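Local coordinates for protein amidase, hydantoinase/carbamoylase family (Burkholderia ambifaria, PDB 5TP4) that probably hydrolyses N-carbamoyl-L-amino acids as a zinc-dependent amidase of the peptidase M20 family, at residues Leu41-Thr44 against Asp45-Arg49; Pro337-Arg340 against Gly341-Glu344. All coordinates share one frame; numbering follows the deposited sequence. Where two conformers were deposited one is given.

Interaction 1. Residues Leu41-Thr44 against Asp45-Arg49. With EDO (1,2-ethanediol), chain C.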
# COMPACT_ATOMS: atom_id res chain seq x y z
N LEU B 41 -7.28 -17.90 -23.74
CA LEU B 41 -6.50 -18.53 -22.68
C LEU B 41 -6.08 -19.93 -23.09
O LEU B 41 -6.85 -20.69 -23.69
CB LEU B 41 -7.32 -18.56 -21.38
CG LEU B 41 -7.36 -17.21 -20.67
CD1 LEU B 41 -8.47 -17.15 -19.63
CD2 LEU B 41 -6.03 -16.95 -20.02
N ALA B 42 -4.83 -20.28 -22.77
CA ALA B 42 -4.23 -21.53 -23.24
C ALA B 42 -5.15 -22.73 -23.03
O ALA B 42 -5.67 -22.97 -21.94
CB ALA B 42 -2.90 -21.74 -22.51
N LEU B 43 -5.36 -23.47 -24.11
CA LEU B 43 -6.07 -24.75 -24.15
C LEU B 43 -7.56 -24.65 -23.84
O LEU B 43 -8.21 -25.68 -23.64
CB LEU B 43 -5.42 -25.79 -23.21
CG LEU B 43 -3.91 -25.89 -23.49
CD1 LEU B 43 -3.25 -26.97 -22.60
CD2 LEU B 43 -3.59 -26.18 -24.96
N THR B 44 -8.14 -23.45 -23.84
CA THR B 44 -9.57 -23.30 -23.85
C THR B 44 -10.09 -23.49 -25.27
O THR B 44 -9.31 -23.58 -26.21
CB THR B 44 -10.00 -21.94 -23.32
OG1 THR B 44 -9.44 -20.91 -24.16
CG2 THR B 44 -9.55 -21.75 -21.87
N ASP B 45 -11.42 -23.57 -25.39
CA ASP B 45 -12.05 -23.68 -26.71
C ASP B 45 -11.58 -22.59 -27.66
O ASP B 45 -11.28 -22.87 -28.83
CB ASP B 45 -13.57 -23.64 -26.58
CG ASP B 45 -14.17 -24.94 -26.05
OD1 ASP B 45 -13.48 -25.98 -26.04
OD2 ASP B 45 -15.35 -24.92 -25.65
N ASP B 46 -11.49 -21.33 -27.20
CA ASP B 46 -11.04 -20.27 -28.11
C ASP B 46 -9.57 -20.40 -28.47
O ASP B 46 -9.20 -20.06 -29.60
CB ASP B 46 -11.35 -18.89 -27.52
CG ASP B 46 -12.79 -18.49 -27.74
OD1 ASP B 46 -13.37 -18.93 -28.78
OD2 ASP B 46 -13.36 -17.75 -26.90
N ASP B 47 -8.71 -20.89 -27.56
CA ASP B 47 -7.34 -21.23 -27.97
C ASP B 47 -7.35 -22.30 -29.05
O ASP B 47 -6.67 -22.18 -30.07
CB ASP B 47 -6.52 -21.67 -26.75
CG ASP B 47 -5.01 -21.79 -27.05
OD1 ASP B 47 -4.43 -20.95 -27.77
OD2 ASP B 47 -4.37 -22.75 -26.51
N ARG B 48 -8.17 -23.35 -28.87
CA ARG B 48 -8.24 -24.39 -29.90
C ARG B 48 -8.72 -23.81 -31.23
O ARG B 48 -8.21 -24.20 -32.29
CB ARG B 48 -9.16 -25.52 -29.41
CG ARG B 48 -9.33 -26.67 -30.38
CD ARG B 48 -10.66 -26.59 -31.08
NE ARG B 48 -11.79 -26.58 -30.14
CZ ARG B 48 -13.02 -26.21 -30.48
NH1 ARG B 48 -13.28 -25.84 -31.72
NH2 ARG B 48 -13.99 -26.20 -29.58
N ARG B 49 -9.68 -22.88 -31.20
CA ARG B 49 -10.17 -22.30 -32.46
C ARG B 49 -9.08 -21.50 -33.15
O ARG B 49 -8.98 -21.54 -34.38
CB ARG B 49 -11.42 -21.42 -32.21
CG ARG B 49 -12.64 -22.23 -31.76
CD ARG B 49 -13.82 -21.39 -31.28
NE ARG B 49 -14.86 -22.29 -30.79
CZ ARG B 49 -15.41 -22.22 -29.59
NH1 ARG B 49 -15.02 -21.25 -28.76
NH2 ARG B 49 -16.33 -23.11 -29.22
C1 EDO C . -14.73 -17.29 -31.18
O1 EDO C . -15.65 -17.94 -30.30
C2 EDO C . -15.12 -15.82 -31.34
O2 EDO C . -15.16 -15.25 -30.03
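Leu43 and Asp47 meet where a type II beta turn, Leu41 to Thr44, runs into the N-cap of helix 45-60. Leu43 N donates to Asp47 OD2 at 2.7 Å and almost straight (173°), reaching the oxygen on its anti side and somewhat out of the carboxylate plane. Asp47 can turn back from the first turn of the helix in this way because its CG stands anti to its own backbone N (chi1 -169°). Thr44 is the cap residue: its OG1 accepts weakly from Asp47 N at 3.5 Å, while its carbonyl O takes Arg48 N at 2.9 Å as the helical bonding begins. Arg49 NH1 donates to Asp46 OD1 at 2.8 Å from above the carboxylate plane, a salt bridge; ethanediol O1, probably from the crystallisation liquor, donates to the same oxygen at 2.9 Å. Further out, Arg51 forms a salt bridge with Asp47 OD2, which would favour the ionised carboxylate. Leu43 packs on helix 172-179, and Arg141 donates to Ala42 O. Inside the turn, Leu41 O accepts from both Thr44 N at 3.1 Å and Thr44 OG1 at 2.6 Å, the hydroxyl lying in the carbonyl plane on a lone pair.

Interaction 2. Residues Pro337-Arg340 against Gly341-Glu344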
# COMPACT_ATOMS: atom_id res chain seq x y z
N PRO B 337 21.69 -13.56 -23.10
CA PRO B 337 22.14 -13.03 -24.39
C PRO B 337 21.66 -13.89 -25.56
O PRO B 337 21.61 -15.12 -25.48
CB PRO B 337 23.67 -13.06 -24.28
CG PRO B 337 23.95 -14.02 -23.19
CD PRO B 337 22.82 -13.92 -22.23
N PHE B 338 21.32 -13.21 -26.65
CA PHE B 338 20.98 -13.89 -27.89
C PHE B 338 22.25 -14.16 -28.70
O PHE B 338 23.34 -13.71 -28.38
CB PHE B 338 19.97 -13.05 -28.68
CG PHE B 338 18.60 -13.00 -28.07
CD1 PHE B 338 18.23 -13.94 -27.11
CD2 PHE B 338 17.70 -12.03 -28.45
CE1 PHE B 338 16.97 -13.89 -26.52
CE2 PHE B 338 16.42 -11.98 -27.89
CZ PHE B 338 16.05 -12.91 -26.91
N ASP B 339 22.10 -14.96 -29.76
CA ASP B 339 23.26 -15.43 -30.50
C ASP B 339 23.78 -14.31 -31.40
O ASP B 339 23.02 -13.79 -32.21
CB ASP B 339 22.87 -16.63 -31.35
CG ASP B 339 23.99 -17.09 -32.24
OD1 ASP B 339 24.94 -17.71 -31.69
OD2 ASP B 339 23.92 -16.82 -33.45
N ARG B 340 25.07 -13.97 -31.25
CA ARG B 340 25.62 -12.85 -32.01
C ARG B 340 25.38 -13.01 -33.51
O ARG B 340 25.00 -12.05 -34.19
CB ARG B 340 27.11 -12.68 -31.72
CG ARG B 340 27.68 -11.42 -32.39
CD ARG B 340 29.19 -11.17 -32.17
NE ARG B 340 30.06 -12.27 -32.63
CZ ARG B 340 30.15 -12.71 -33.88
NH1 ARG B 340 29.44 -12.17 -34.86
NH2 ARG B 340 30.97 -13.71 -34.15
N GLY B 341 25.57 -14.22 -34.04
CA GLY B 341 25.41 -14.42 -35.47
C GLY B 341 23.98 -14.26 -35.95
O GLY B 341 23.74 -13.67 -37.01
N CYS B 342 23.00 -14.80 -35.21
CA CYS B 342 21.60 -14.61 -35.60
C CYS B 342 21.18 -13.16 -35.44
O CYS B 342 20.41 -12.63 -36.26
CB CYS B 342 20.67 -15.53 -34.79
SG CYS B 342 20.90 -17.28 -35.23
N VAL B 343 21.67 -12.48 -34.39
CA VAL B 343 21.36 -11.06 -34.21
C VAL B 343 21.91 -10.26 -35.37
O VAL B 343 21.25 -9.34 -35.89
CB VAL B 343 21.88 -10.56 -32.86
CG1 VAL B 343 21.62 -9.07 -32.70
CG2 VAL B 343 21.18 -11.30 -31.72
N GLU B 344 23.12 -10.62 -35.83
CA GLU B 344 23.74 -9.92 -36.95
C GLU B 344 22.93 -10.08 -38.23
O GLU B 344 22.90 -9.18 -39.07
CB GLU B 344 25.18 -10.40 -37.15
CG GLU B 344 25.90 -9.82 -38.35
CD GLU B 344 27.31 -10.39 -38.51
OE1 GLU B 344 28.03 -10.39 -37.49
OE2 GLU B 344 27.68 -10.88 -39.60
O HOH W 1 27.28 -16.30 -32.85
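The backbone passes from extended conformation at Phe338 and Asp339 into helical angles at Arg340, and the first helical bonds follow at once: Val343 N to Asp339 O and Glu344 N to Arg340 O, both 2.9 Å. Asp339 is the N-cap of helix 340-353. With CG anti to the backbone N (chi1 175°), its carboxylate turns over the opening turn, and OD2 accepts from Cys342 N at 2.8 Å, on the anti side and 21° out of the carboxylate plane. The second oxygen is used through water: one molecule donates to Asp339 OD1 and accepts from Gly341 N at 2.9 Å. Both carboxylate oxygens therefore serve the amides at the helix start, where the helix dipole would help to stabilise the negative charge.

On the outer side, Arg340 and Glu344 lie alongside each other, one helical turn apart. The stronger partner of Glu344 is Arg348, a turn further on, bound through OE2; in one of the two conformers of Glu344, OE1 also makes a long salt bridge to Arg340 NH1 at 3.5 Å. An apolar contact lies on the inner side: Val343 CG2 abuts Phe338 CB at 3.7 Å, a hydrophobic staple across the cap, and CG2 also packs on the Asp339 carbonyl.

The segment links strand 324-337 to helix 340-353. The Phe338 ring leads away from the helix start to pack on helix 367-372 and on strands 377-382 and 212-229, while Val343 lies over Ile214 and Ala378 of the same two strands, and Cys342 over Ala378 and Pro376.

Interactions 1 and 2 are separate helix starts, with centres about 33 Å apart on opposite sides of the chain's centre. Each has an N-cap residue bound to the amide three positions on, but the caps differ: a threonine hydroxyl holds weakly at 41-49, whereas an aspartate carboxylate makes a shorter bond at 337-344. What precedes the helix differs too. Interaction 1 follows a loop and secures its turn by a side chain reaching back from the helix; interaction 2 leaves a strand and adds an apolar contact across the cap. Both combine buried and solvent-facing residues, with the pairs Arg49-Asp46 and Arg340-Glu344 outside and Leu43 or Phe338 packed inward.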